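Local coordinates for 361aa long hypothetical D-aminopeptidase (Pyrococcus horikoshii, PDB 2DRH), which is of unconfirmed function but probably acts as an aminopeptidase of the S58 (DmpA-type) peptidase family, at residues A[179-184]-A[213-218]; A[183-188]-A[204-209]; A[224-229]-A[343-348]; A[264-269]-A[321-326]. One frame throughout, in Å; residues are numbered along the deposited sequence.

Interactions 1 and 2 both start from the 179-188 region, which opens with the Phe179-Glu180 turn, and share Gly183 and Gly184. Interaction 2 pairs strands 184-193 and 198-207 and closes their hairpin; interaction 1 closes a slightly wider loop around it by bringing 213-218 back to the turn. Further along, interaction 3 spans the longest loop, joining the turn after helix 222-225 to the start of helix 346-355, and interaction 4, between helices 252-268 and 309-328, is nested inside that loop. Interaction 1 touches the other three, whereas interaction 3 touches neither 2 nor 4, its nearest atoms being about 7 and 5 Å away. Sheet, helical layer and C-terminal helix are thus tied together.

Interaction 1: A[179-184]-A[213-218]; sequences FEFKGG and EDLTIA
A tight β-hairpin turn linking strands 177-178 and 181-182 packs here against the irregular loop that runs from strand 198-207 toward helix 222-225. Phe179 and Glu180 form the turn, both in the left-handed backbone region, and this conformation sets the Phe179 ring facing the loop.

The apolar part centres on Leu215. Its CG lies anti to the backbone N (chi1 -175°), so the branch forks between two aromatic rings. CD1 sits over one face of Phe179 in a CH-pi contact, 3.8 Å from the ring centroid and displaced toward the rim. The other methyl, CD2, meets Phe181 CE2 at 3.7 Å. A branched, apolar leucine suits this place because each methyl serves a different ring. The backbone joins in, with Leu215 N 3.4 Å from Phe179 CD1, while Asp214 CB stands at the edge of the same ring in its plane. Just upstream in the same connection, Phe209 meets Phe179 edge-to-face and Arg212 makes a cation-pi contact with Phe181.

The charged part involves two partly exposed glutamates. Glu180 OE2 and Glu213 OE2 are 4.1 Å apart, a like-charge approach that would be unfavourable by itself. It is probably offset by outside partners, since Glu180 OE1 accepts from Gly233 N and Glu213 OE1 forms a salt bridge with Arg232.

Asp214 OD2 is hydrogen-bonded to Tyr274 OH, outside the loop; within the loop, Thr216 OG1 donates to Asp214 O over 2.8 Å, arriving nearly along the C=O axis.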
loop_
_atom_site.group_PDB
_atom_site.type_symbol
_atom_site.label_atom_id
_atom_site.label_comp_id
_atom_site.label_asym_id
_atom_site.label_seq_id
_atom_site.Cartn_x
_atom_site.Cartn_y
_atom_site.Cartn_z
ATOM N N PHE A 179 6.422 -18.662 -22.066
ATOM C CA PHE A 179 7.766 -19.170 -22.330
ATOM C C PHE A 179 7.937 -19.486 -23.811
ATOM O O PHE A 179 8.715 -20.360 -24.187
ATOM C CB PHE A 179 8.024 -20.430 -21.498
ATOM C CG PHE A 179 7.982 -20.191 -20.020
ATOM C CD1 PHE A 179 9.012 -19.497 -19.385
ATOM C CD2 PHE A 179 6.896 -20.625 -19.263
ATOM C CE1 PHE A 179 8.958 -19.237 -18.017
ATOM C CE2 PHE A 179 6.834 -20.369 -17.896
ATOM C CZ PHE A 179 7.866 -19.675 -17.272
ATOM N N GLU A 180 7.194 -18.767 -24.641
ATOM C CA GLU A 180 7.235 -18.944 -26.085
ATOM C C GLU A 180 6.772 -20.317 -26.551
ATOM O O GLU A 180 7.170 -20.815 -27.603
ATOM C CB GLU A 180 8.624 -18.588 -26.626
ATOM C CG GLU A 180 8.935 -17.127 -26.366
ATOM C CD GLU A 180 10.293 -16.688 -26.870
ATOM O OE1 GLU A 180 10.473 -16.578 -28.103
ATOM O OE2 GLU A 180 11.176 -16.453 -26.023
ATOM N N PHE A 181 5.910 -20.909 -25.733
ATOM C CA PHE A 181 5.257 -22.178 -26.018
ATOM C C PHE A 181 3.800 -21.750 -25.875
ATOM O O PHE A 181 3.530 -20.614 -25.465
ATOM C CB PHE A 181 5.590 -23.235 -24.965
ATOM C CG PHE A 181 6.974 -23.815 -25.096
ATOM C CD1 PHE A 181 7.353 -24.490 -26.251
ATOM C CD2 PHE A 181 7.885 -23.718 -24.046
ATOM C CE1 PHE A 181 8.625 -25.069 -26.359
ATOM C CE2 PHE A 181 9.156 -24.290 -24.140
ATOM C CZ PHE A 181 9.526 -24.967 -25.297
ATOM N N LYS A 182 2.857 -22.619 -26.209
ATOM C CA LYS A 182 1.462 -22.234 -26.069
ATOM C C LYS A 182 1.148 -22.126 -24.582
ATOM O O LYS A 182 1.547 -22.988 -23.796
ATOM C CB LYS A 182 0.549 -23.272 -26.710
ATOM C CG LYS A 182 -0.919 -22.877 -26.719
ATOM C CD LYS A 182 -1.163 -21.673 -27.622
ATOM C CE LYS A 182 -2.606 -21.185 -27.513
ATOM N NZ LYS A 182 -2.945 -20.844 -26.105
ATOM N N GLY A 183 0.456 -21.056 -24.195
ATOM C CA GLY A 183 0.085 -20.873 -22.802
ATOM C C GLY A 183 -1.396 -21.152 -22.630
ATOM O O GLY A 183 -2.007 -21.782 -23.495
ATOM N N GLY A 184 -1.981 -20.689 -21.526
ATOM C CA GLY A 184 -3.404 -20.903 -21.306
ATOM C C GLY A 184 -3.831 -21.121 -19.861
ATOM O O GLY A 184 -3.244 -20.568 -18.935
ATOM N N GLU A 213 13.946 -19.357 -22.536
ATOM C CA GLU A 213 15.002 -19.848 -21.660
ATOM C C GLU A 213 14.797 -19.718 -20.154
ATOM O O GLU A 213 15.601 -20.248 -19.382
ATOM C CB GLU A 213 16.341 -19.200 -22.036
ATOM C CG GLU A 213 16.243 -17.729 -22.407
ATOM C CD GLU A 213 15.410 -17.512 -23.661
ATOM O OE1 GLU A 213 15.720 -18.144 -24.693
ATOM O OE2 GLU A 213 14.446 -16.719 -23.615
ATOM N N ASP A 214 13.749 -19.025 -19.721
ATOM C CA ASP A 214 13.519 -18.893 -18.288
ATOM C C ASP A 214 12.856 -20.147 -17.708
ATOM O O ASP A 214 13.107 -20.518 -16.562
ATOM C CB ASP A 214 12.629 -17.681 -17.984
ATOM C CG ASP A 214 13.228 -16.367 -18.470
ATOM O OD1 ASP A 214 14.462 -16.186 -18.383
ATOM O OD2 ASP A 214 12.448 -15.507 -18.925
ATOM N N LEU A 215 12.022 -20.797 -18.514
ATOM C CA LEU A 215 11.280 -21.984 -18.092
ATOM C C LEU A 215 12.035 -22.933 -17.162
ATOM O O LEU A 215 13.064 -23.518 -17.520
ATOM C CB LEU A 215 10.767 -22.743 -19.325
ATOM C CG LEU A 215 9.870 -23.968 -19.075
ATOM C CD1 LEU A 215 8.689 -23.602 -18.180
ATOM C CD2 LEU A 215 9.382 -24.509 -20.406
ATOM N N THR A 216 11.497 -23.080 -15.956
ATOM C CA THR A 216 12.078 -23.944 -14.942
ATOM C C THR A 216 11.001 -24.914 -14.466
ATOM O O THR A 216 9.969 -24.489 -13.948
ATOM C CB THR A 216 12.561 -23.110 -13.752
ATOM O OG1 THR A 216 13.370 -22.030 -14.238
ATOM C CG2 THR A 216 13.376 -23.970 -12.790
ATOM N N ILE A 217 11.235 -26.211 -14.650
ATOM C CA ILE A 217 10.252 -27.211 -14.236
ATOM C C ILE A 217 10.813 -28.129 -13.168
ATOM O O ILE A 217 11.681 -28.952 -13.438
ATOM C CB ILE A 217 9.767 -28.066 -15.433
ATOM C CG1 ILE A 217 9.110 -27.165 -16.484
ATOM C CG2 ILE A 217 8.767 -29.115 -14.954
ATOM C CD1 ILE A 217 8.540 -27.912 -17.677
ATOM N N ALA A 218 10.309 -27.972 -11.951
ATOM C CA ALA A 218 10.763 -28.775 -10.827
ATOM C C ALA A 218 12.270 -28.618 -10.681
ATOM O O ALA A 218 12.981 -29.584 -10.423
ATOM C CB ALA A 218 10.396 -30.249 -11.037
#

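Interaction 2: A[183-188]-A[204-209]; sequences GGIGSA and LVLSNF
Strands 184-188 and 204-207 run antiparallel, their directions 152° apart and their axes 4.6 Å from each other at the closest point. Gly186 and Val205 form a hydrogen-bonded pair: Val205 N reaches Gly186 O at 2.8 Å and nearly straight, and Gly186 N returns to Val205 O at 3.0 Å. Ser207 N adds a bond of the same length to Gly184 O. These three donors all lie in the plane of the carbonyl they meet.

Ile185, Ser187, Leu204 and Leu206 occupy one face, toward strand 28-36. Ile185 folds back at chi2 (-66°), which carries CD1 obliquely across to Leu206 CD1, 3.8 Å away. Ser187 OG, anti to its backbone N, turns to Ala203 O and Ile21 N, so its polar end is satisfied in a buried place.

On the other face, Gly186 and Gly184 accompany Val205 and Ser207. Val205 CG2 covers Gly186, where a side chain would be tightly pressed, and the backbone angles of Gly184 by themselves demand glycine. One residue earlier, a CB on Gly183 would collide with Ser207 O. Ser207 OG receives a weak bond from Gly184 N at 3.3 Å, yet its stronger partner is Ser326 OG of helix 309-328. This is a β-hairpin in a sheet packed between strand and helix layers, consistent with the αββα sandwich of DmpA-type peptidases.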
loop_
_atom_site.group_PDB
_atom_site.type_symbol
_atom_site.label_atom_id
_atom_site.label_comp_id
_atom_site.label_asym_id
_atom_site.label_seq_id
_atom_site.Cartn_x
_atom_site.Cartn_y
_atom_site.Cartn_z
ATOM N N GLY A 183 0.456 -21.056 -24.195
ATOM C CA GLY A 183 0.085 -20.873 -22.802
ATOM C C GLY A 183 -1.396 -21.152 -22.630
ATOM O O GLY A 183 -2.007 -21.782 -23.495
ATOM N N GLY A 184 -1.981 -20.689 -21.526
ATOM C CA GLY A 184 -3.404 -20.903 -21.306
ATOM C C GLY A 184 -3.831 -21.121 -19.861
ATOM O O GLY A 184 -3.244 -20.568 -18.935
ATOM N N ILE A 185 -4.865 -21.937 -19.675
ATOM C CA ILE A 185 -5.389 -22.234 -18.346
ATOM C C ILE A 185 -4.702 -23.458 -17.746
ATOM O O ILE A 185 -4.523 -24.472 -18.418
ATOM C CB ILE A 185 -6.915 -22.499 -18.398
ATOM C CG1 ILE A 185 -7.646 -21.261 -18.932
ATOM C CG2 ILE A 185 -7.435 -22.893 -17.014
ATOM C CD1 ILE A 185 -7.578 -20.042 -18.020
ATOM N N GLY A 186 -4.302 -23.338 -16.483
ATOM C CA GLY A 186 -3.664 -24.433 -15.774
ATOM C C GLY A 186 -4.261 -24.479 -14.376
ATOM O O GLY A 186 -4.719 -23.458 -13.873
ATOM N N SER A 187 -4.281 -25.643 -13.738
ATOM C CA SER A 187 -4.848 -25.715 -12.396
ATOM C C SER A 187 -4.278 -26.865 -11.578
ATOM O O SER A 187 -3.727 -27.826 -12.118
ATOM C CB SER A 187 -6.375 -25.836 -12.469
ATOM O OG SER A 187 -6.969 -25.456 -11.231
ATOM N N ALA A 188 -4.404 -26.750 -10.263
ATOM C CA ALA A 188 -3.905 -27.771 -9.356
ATOM C C ALA A 188 -4.370 -27.439 -7.952
ATOM O O ALA A 188 -4.777 -26.312 -7.683
ATOM C CB ALA A 188 -2.374 -27.830 -9.408
ATOM N N LEU A 204 -5.902 -21.748 -9.996
ATOM C CA LEU A 204 -6.197 -21.697 -11.415
ATOM C C LEU A 204 -5.380 -20.523 -11.948
ATOM O O LEU A 204 -5.451 -19.408 -11.422
ATOM C CB LEU A 204 -7.689 -21.463 -11.661
ATOM C CG LEU A 204 -8.089 -21.358 -13.140
ATOM C CD1 LEU A 204 -9.561 -21.645 -13.289
ATOM C CD2 LEU A 204 -7.764 -19.963 -13.693
ATOM N N VAL A 205 -4.590 -20.769 -12.982
ATOM C CA VAL A 205 -3.779 -19.703 -13.534
ATOM C C VAL A 205 -4.019 -19.503 -15.016
ATOM O O VAL A 205 -4.407 -20.425 -15.728
ATOM C CB VAL A 205 -2.270 -19.976 -13.328
ATOM C CG1 VAL A 205 -1.971 -20.204 -11.845
ATOM C CG2 VAL A 205 -1.842 -21.176 -14.167
ATOM N N LEU A 206 -3.789 -18.274 -15.461
ATOM C CA LEU A 206 -3.913 -17.895 -16.862
ATOM C C LEU A 206 -2.492 -17.445 -17.144
ATOM O O LEU A 206 -2.107 -16.341 -16.772
ATOM C CB LEU A 206 -4.894 -16.724 -17.024
ATOM C CG LEU A 206 -5.028 -16.120 -18.430
ATOM C CD1 LEU A 206 -5.453 -17.197 -19.407
ATOM C CD2 LEU A 206 -6.033 -14.975 -18.420
ATOM N N SER A 207 -1.707 -18.321 -17.766
ATOM C CA SER A 207 -0.308 -18.031 -18.044
ATOM C C SER A 207 -0.097 -17.360 -19.384
ATOM O O SER A 207 -0.610 -17.813 -20.404
ATOM C CB SER A 207 0.513 -19.321 -17.990
ATOM O OG SER A 207 0.115 -20.211 -19.021
ATOM N N ASN A 208 0.688 -16.291 -19.382
ATOM C CA ASN A 208 0.960 -15.559 -20.611
ATOM C C ASN A 208 2.240 -14.754 -20.441
ATOM O O ASN A 208 2.304 -13.584 -20.823
ATOM C CB ASN A 208 -0.216 -14.626 -20.926
ATOM C CG ASN A 208 -0.061 -13.922 -22.262
ATOM O OD1 ASN A 208 0.022 -14.564 -23.314
ATOM N ND2 ASN A 208 -0.018 -12.595 -22.227
ATOM N N PHE A 209 3.263 -15.394 -19.882
ATOM C CA PHE A 209 4.538 -14.727 -19.616
ATOM C C PHE A 209 5.757 -15.586 -19.911
ATOM O O PHE A 209 5.653 -16.739 -20.341
ATOM C CB PHE A 209 4.623 -14.344 -18.138
ATOM C CG PHE A 209 4.789 -15.537 -17.222
ATOM C CD1 PHE A 209 3.694 -16.337 -16.886
ATOM C CD2 PHE A 209 6.047 -15.895 -16.745
ATOM C CE1 PHE A 209 3.855 -17.486 -16.084
ATOM C CE2 PHE A 209 6.220 -17.040 -15.944
ATOM C CZ PHE A 209 5.121 -17.833 -15.616
#

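Interaction 3: A[224-229]-A[343-348]; sequences LELKNW and ALPKEE
Pro345 points the tip of its ring at one face of the Trp229 indole, CG 3.6 Å from the centroid of the six-membered ring, over its centre and 5° off the ring normal. The CB of the same proline presses on Trp229 CZ2 at 3.5 Å, so the pyrrolidine C-H groups meet the indole pi face in a CH-pi contact, which suits a rigid, compact proline against a broad aromatic face. Leu226 CD2 reaches Pro345 CG tip to tip at 3.7 Å and also touches Leu344 CD1. Glu348 OE1 approaches Trp229 CZ3 obliquely, while its OE2 is held in a salt bridge by Arg351.

At the edge of the indole, in its plane, a water accepts from Trp229 NE1 at 2.9 Å and donates to Ala343 O at 3.1 Å. An alanine in place of Trp229 would lose the indole face and this water bridge, and would probably loosen the hold on Pro345.

The partners are presented by two secondary-structure ends. Leu226 to Trp229 is a type I β turn directly after helix 222-225, closed by Trp229 N to Leu226 O at 3.1 Å, and Pro345 is the N-cap residue of helix 346-355. In Trp229, CG is anti to the backbone N (chi1 -165°), which swings the indole across to that helix start. Further out, Arg212 grips Trp229 O, and Phe181 of the hairpin lies against both Leu226 and Leu344.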
loop_
_atom_site.group_PDB
_atom_site.type_symbol
_atom_site.label_atom_id
_atom_site.label_comp_id
_atom_site.label_asym_id
_atom_site.label_seq_id
_atom_site.Cartn_x
_atom_site.Cartn_y
_atom_site.Cartn_z
ATOM N N LEU A 224 16.120 -23.777 -21.316
ATOM C CA LEU A 224 17.389 -23.811 -22.038
ATOM C C LEU A 224 17.546 -25.076 -22.875
ATOM O O LEU A 224 18.015 -25.028 -24.016
ATOM C CB LEU A 224 18.552 -23.700 -21.056
ATOM C CG LEU A 224 18.716 -22.329 -20.406
ATOM C CD1 LEU A 224 19.828 -22.387 -19.371
ATOM C CD2 LEU A 224 19.024 -21.290 -21.481
ATOM N N GLU A 225 17.151 -26.211 -22.308
ATOM C CA GLU A 225 17.244 -27.477 -23.020
ATOM C C GLU A 225 16.402 -27.452 -24.296
ATOM O O GLU A 225 16.704 -28.149 -25.264
ATOM C CB GLU A 225 16.786 -28.628 -22.120
ATOM C CG GLU A 225 17.739 -28.973 -20.978
ATOM C CD GLU A 225 19.126 -29.390 -21.461
ATOM O OE1 GLU A 225 19.232 -30.008 -22.544
ATOM O OE2 GLU A 225 20.112 -29.115 -20.747
ATOM N N LEU A 226 15.345 -26.648 -24.300
ATOM C CA LEU A 226 14.471 -26.558 -25.465
ATOM C C LEU A 226 14.606 -25.219 -26.197
ATOM O O LEU A 226 13.675 -24.774 -26.862
ATOM C CB LEU A 226 13.012 -26.801 -25.044
ATOM C CG LEU A 226 12.626 -28.269 -24.781
ATOM C CD1 LEU A 226 13.533 -28.877 -23.728
ATOM C CD2 LEU A 226 11.175 -28.353 -24.335
ATOM N N LYS A 227 15.772 -24.593 -26.064
ATOM C CA LYS A 227 16.068 -23.312 -26.711
ATOM C C LYS A 227 15.583 -23.224 -28.152
ATOM O O LYS A 227 14.819 -22.335 -28.520
ATOM C CB LYS A 227 17.577 -23.074 -26.747
ATOM C CG LYS A 227 18.215 -22.593 -25.471
ATOM C CD LYS A 227 19.711 -22.901 -25.490
ATOM C CE LYS A 227 20.366 -22.471 -26.800
ATOM N NZ LYS A 227 20.150 -21.024 -27.085
ATOM N N ASN A 228 16.051 -24.163 -28.961
ATOM C CA ASN A 228 15.752 -24.193 -30.387
ATOM C C ASN A 228 14.408 -24.754 -30.841
ATOM O O ASN A 228 14.128 -24.781 -32.045
ATOM C CB ASN A 228 16.890 -24.924 -31.096
ATOM C CG ASN A 228 18.237 -24.260 -30.857
ATOM O OD1 ASN A 228 19.248 -24.932 -30.652
ATOM N ND2 ASN A 228 18.254 -22.931 -30.886
ATOM N N TRP A 229 13.573 -25.201 -29.909
ATOM C CA TRP A 229 12.270 -25.722 -30.303
ATOM C C TRP A 229 11.535 -24.566 -30.993
ATOM O O TRP A 229 11.549 -23.437 -30.510
ATOM C CB TRP A 229 11.496 -26.218 -29.080
ATOM C CG TRP A 229 10.327 -27.083 -29.435
ATOM C CD1 TRP A 229 9.053 -26.674 -29.705
ATOM C CD2 TRP A 229 10.342 -28.503 -29.621
ATOM N NE1 TRP A 229 8.271 -27.753 -30.051
ATOM C CE2 TRP A 229 9.037 -28.887 -30.007
ATOM C CE3 TRP A 229 11.332 -29.489 -29.501
ATOM C CZ2 TRP A 229 8.696 -30.221 -30.276
ATOM C CZ3 TRP A 229 10.992 -30.817 -29.770
ATOM C CH2 TRP A 229 9.684 -31.169 -30.153
ATOM N N ALA A 343 2.918 -26.475 -28.457
ATOM C CA ALA A 343 2.732 -27.015 -27.122
ATOM C C ALA A 343 4.039 -27.618 -26.648
ATOM O O ALA A 343 4.779 -28.213 -27.432
ATOM C CB ALA A 343 1.654 -28.076 -27.137
ATOM N N LEU A 344 4.327 -27.456 -25.363
ATOM C CA LEU A 344 5.542 -28.007 -24.776
ATOM C C LEU A 344 5.614 -29.507 -25.075
ATOM O O LEU A 344 4.723 -30.263 -24.693
ATOM C CB LEU A 344 5.515 -27.783 -23.263
ATOM C CG LEU A 344 6.725 -28.194 -22.428
ATOM C CD1 LEU A 344 7.907 -27.277 -22.734
ATOM C CD2 LEU A 344 6.349 -28.110 -20.954
ATOM N N PRO A 345 6.673 -29.958 -25.769
ATOM C CA PRO A 345 6.833 -31.381 -26.104
ATOM C C PRO A 345 6.998 -32.267 -24.864
ATOM O O PRO A 345 8.077 -32.338 -24.277
ATOM C CB PRO A 345 8.071 -31.382 -26.999
ATOM C CG PRO A 345 8.858 -30.212 -26.485
ATOM C CD PRO A 345 7.784 -29.167 -26.326
ATOM N N LYS A 346 5.923 -32.961 -24.495
ATOM C CA LYS A 346 5.907 -33.814 -23.306
ATOM C C LYS A 346 6.881 -34.993 -23.260
ATOM O O LYS A 346 7.423 -35.301 -22.197
ATOM C CB LYS A 346 4.471 -34.286 -23.048
ATOM C CG LYS A 346 3.543 -33.136 -22.649
ATOM C CD LYS A 346 2.084 -33.567 -22.479
ATOM C CE LYS A 346 1.414 -33.842 -23.818
ATOM N NZ LYS A 346 1.406 -32.648 -24.717
ATOM N N GLU A 347 7.109 -35.658 -24.391
ATOM C CA GLU A 347 8.046 -36.781 -24.421
ATOM C C GLU A 347 9.466 -36.237 -24.307
ATOM O O GLU A 347 10.348 -36.875 -23.743
ATOM C CB GLU A 347 7.903 -37.581 -25.716
ATOM C CG GLU A 347 6.620 -38.383 -25.809
ATOM C CD GLU A 347 6.432 -39.324 -24.632
ATOM O OE1 GLU A 347 7.397 -40.033 -24.270
ATOM O OE2 GLU A 347 5.316 -39.362 -24.073
ATOM N N GLU A 348 9.672 -35.047 -24.856
ATOM C CA GLU A 348 10.969 -34.390 -24.805
ATOM C C GLU A 348 11.181 -34.019 -23.338
ATOM O O GLU A 348 12.258 -34.222 -22.770
ATOM C CB GLU A 348 10.929 -33.129 -25.664
ATOM C CG GLU A 348 12.276 -32.597 -26.079
ATOM C CD GLU A 348 12.982 -33.521 -27.040
ATOM O OE1 GLU A 348 12.345 -33.951 -28.025
ATOM O OE2 GLU A 348 14.175 -33.814 -26.815
HETATM O O HOH W 1 5.626 -29.013 -30.313
#

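Interaction 4: A[264-269]-A[321-326]; sequences VGLART and EAIINS
The C-terminal end of helix 252-268 packs against helix 309-328 in the helical layer that covers one face of the central mixed sheet. Ile323 is the main intruder: its chain is extended at chi2 (174°), so CD1 reaches Leu266 CA at 3.7 Å and Leu266 CD1 at 4.0 Å. The same methyl meets Thr269 OG1, also at 3.7 Å. The CD1 tip of the long β-branched isoleucine thus meets both Leu266 and Thr269, while its CG2 adds a second contact to Thr269 OG1.

Thr269 has a divided role. Its OG1 sits between backbone N and carbonyl carbon (chi1 65°) and donates to Leu266 O at 2.9 Å, on a lone pair in the carbonyl plane; Thr269 N donates to that oxygen too, so one carbonyl at the helix end is gripped twice. Its CG2 faces Ile324 CD1. An alanine in place of Thr269 would lose the OG1 bond and the methyl contacts, and would probably leave this helix end less firmly tied.

Such helix-on-sheet layers fit the sandwich architecture of the family: Leu266 and Ile323 both rest on Ile240 of strand 240-246. On the far side of helix 309-328, Asn325 ND2 donates almost straight (174°) to Glu321 OE2, whose other oxygen is salt-bridged to Arg190. Beyond helix 252-268, Val264 packs on Ala267 of the second subunit, and Ala267 on that subunit's Val264.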
loop_
_atom_site.group_PDB
_atom_site.type_symbol
_atom_site.label_atom_id
_atom_site.label_comp_id
_atom_site.label_asym_id
_atom_site.label_seq_id
_atom_site.Cartn_x
_atom_site.Cartn_y
_atom_site.Cartn_z
ATOM N N VAL A 264 5.615 -16.914 -5.109
ATOM C CA VAL A 264 6.714 -17.833 -4.874
ATOM C C VAL A 264 6.658 -18.934 -5.940
ATOM O O VAL A 264 7.685 -19.315 -6.508
ATOM C CB VAL A 264 6.634 -18.462 -3.467
ATOM C CG1 VAL A 264 7.778 -19.449 -3.277
ATOM C CG2 VAL A 264 6.708 -17.372 -2.408
ATOM N N GLY A 265 5.453 -19.428 -6.219
ATOM C CA GLY A 265 5.291 -20.462 -7.225
ATOM C C GLY A 265 5.637 -19.935 -8.610
ATOM O O GLY A 265 6.274 -20.620 -9.404
ATOM N N LEU A 266 5.209 -18.712 -8.900
ATOM C CA LEU A 266 5.487 -18.088 -10.187
ATOM C C LEU A 266 6.996 -18.014 -10.422
ATOM O O LEU A 266 7.494 -18.463 -11.447
ATOM C CB LEU A 266 4.881 -16.678 -10.223
ATOM C CG LEU A 266 5.203 -15.729 -11.390
ATOM C CD1 LEU A 266 4.819 -16.377 -12.705
ATOM C CD2 LEU A 266 4.446 -14.410 -11.206
ATOM N N ALA A 267 7.713 -17.453 -9.457
ATOM C CA ALA A 267 9.165 -17.302 -9.543
ATOM C C ALA A 267 9.902 -18.616 -9.790
ATOM O O ALA A 267 10.893 -18.655 -10.525
ATOM C CB ALA A 267 9.686 -16.662 -8.271
ATOM N N ARG A 268 9.410 -19.684 -9.166
ATOM C CA ARG A 268 10.015 -20.998 -9.278
ATOM C C ARG A 268 9.903 -21.644 -10.661
ATOM O O ARG A 268 10.657 -22.555 -10.968
ATOM C CB ARG A 268 9.450 -21.924 -8.187
ATOM C CG ARG A 268 9.976 -21.582 -6.787
ATOM C CD ARG A 268 9.351 -22.441 -5.680
ATOM N NE ARG A 268 9.736 -23.849 -5.756
ATOM C CZ ARG A 268 10.855 -24.361 -5.247
ATOM N NH1 ARG A 268 11.723 -23.582 -4.611
ATOM N NH2 ARG A 268 11.105 -25.660 -5.367
ATOM N N THR A 269 8.973 -21.182 -11.494
ATOM C CA THR A 269 8.848 -21.728 -12.838
ATOM C C THR A 269 9.622 -20.847 -13.828
ATOM O O THR A 269 9.644 -21.125 -15.026
ATOM C CB THR A 269 7.374 -21.795 -13.319
ATOM O OG1 THR A 269 6.850 -20.466 -13.435
ATOM C CG2 THR A 269 6.514 -22.605 -12.348
ATOM N N GLU A 321 2.685 -25.790 -9.908
ATOM C CA GLU A 321 2.216 -26.874 -10.744
ATOM C C GLU A 321 1.160 -26.370 -11.724
ATOM O O GLU A 321 1.157 -26.766 -12.890
ATOM C CB GLU A 321 1.638 -28.027 -9.909
ATOM C CG GLU A 321 1.611 -29.353 -10.687
ATOM C CD GLU A 321 0.655 -30.389 -10.107
ATOM O OE1 GLU A 321 0.703 -30.649 -8.886
ATOM O OE2 GLU A 321 -0.144 -30.951 -10.887
ATOM N N ALA A 322 0.272 -25.496 -11.255
ATOM C CA ALA A 322 -0.780 -24.962 -12.115
ATOM C C ALA A 322 -0.192 -24.301 -13.360
ATOM O O ALA A 322 -0.762 -24.409 -14.450
ATOM C CB ALA A 322 -1.638 -23.966 -11.353
ATOM N N ILE A 323 0.937 -23.618 -13.199
ATOM C CA ILE A 323 1.586 -22.962 -14.328
ATOM C C ILE A 323 2.084 -24.016 -15.302
ATOM O O ILE A 323 1.828 -23.932 -16.504
ATOM C CB ILE A 323 2.775 -22.086 -13.870
ATOM C CG1 ILE A 323 2.252 -20.889 -13.069
ATOM C CG2 ILE A 323 3.585 -21.613 -15.087
ATOM C CD1 ILE A 323 3.337 -20.038 -12.435
ATOM N N ILE A 324 2.790 -25.017 -14.781
ATOM C CA ILE A 324 3.305 -26.083 -15.630
ATOM C C ILE A 324 2.156 -26.799 -16.359
ATOM O O ILE A 324 2.231 -27.031 -17.573
ATOM C CB ILE A 324 4.130 -27.103 -14.800
ATOM C CG1 ILE A 324 5.332 -26.397 -14.165
ATOM C CG2 ILE A 324 4.582 -28.260 -15.675
ATOM C CD1 ILE A 324 6.173 -25.577 -15.141
ATOM N N ASN A 325 1.092 -27.126 -15.626
ATOM C CA ASN A 325 -0.057 -27.797 -16.229
ATOM C C ASN A 325 -0.663 -26.989 -17.375
ATOM O O ASN A 325 -1.211 -27.561 -18.319
ATOM C CB ASN A 325 -1.137 -28.080 -15.173
ATOM C CG ASN A 325 -0.697 -29.118 -14.161
ATOM O OD1 ASN A 325 -0.004 -30.063 -14.510
ATOM N ND2 ASN A 325 -1.106 -28.953 -12.905
ATOM N N SER A 326 -0.568 -25.661 -17.300
ATOM C CA SER A 326 -1.110 -24.814 -18.362
ATOM C C SER A 326 -0.313 -25.059 -19.639
ATOM O O SER A 326 -0.830 -24.892 -20.742
ATOM C CB SER A 326 -1.041 -23.323 -17.985
ATOM O OG SER A 326 0.280 -22.818 -18.104
#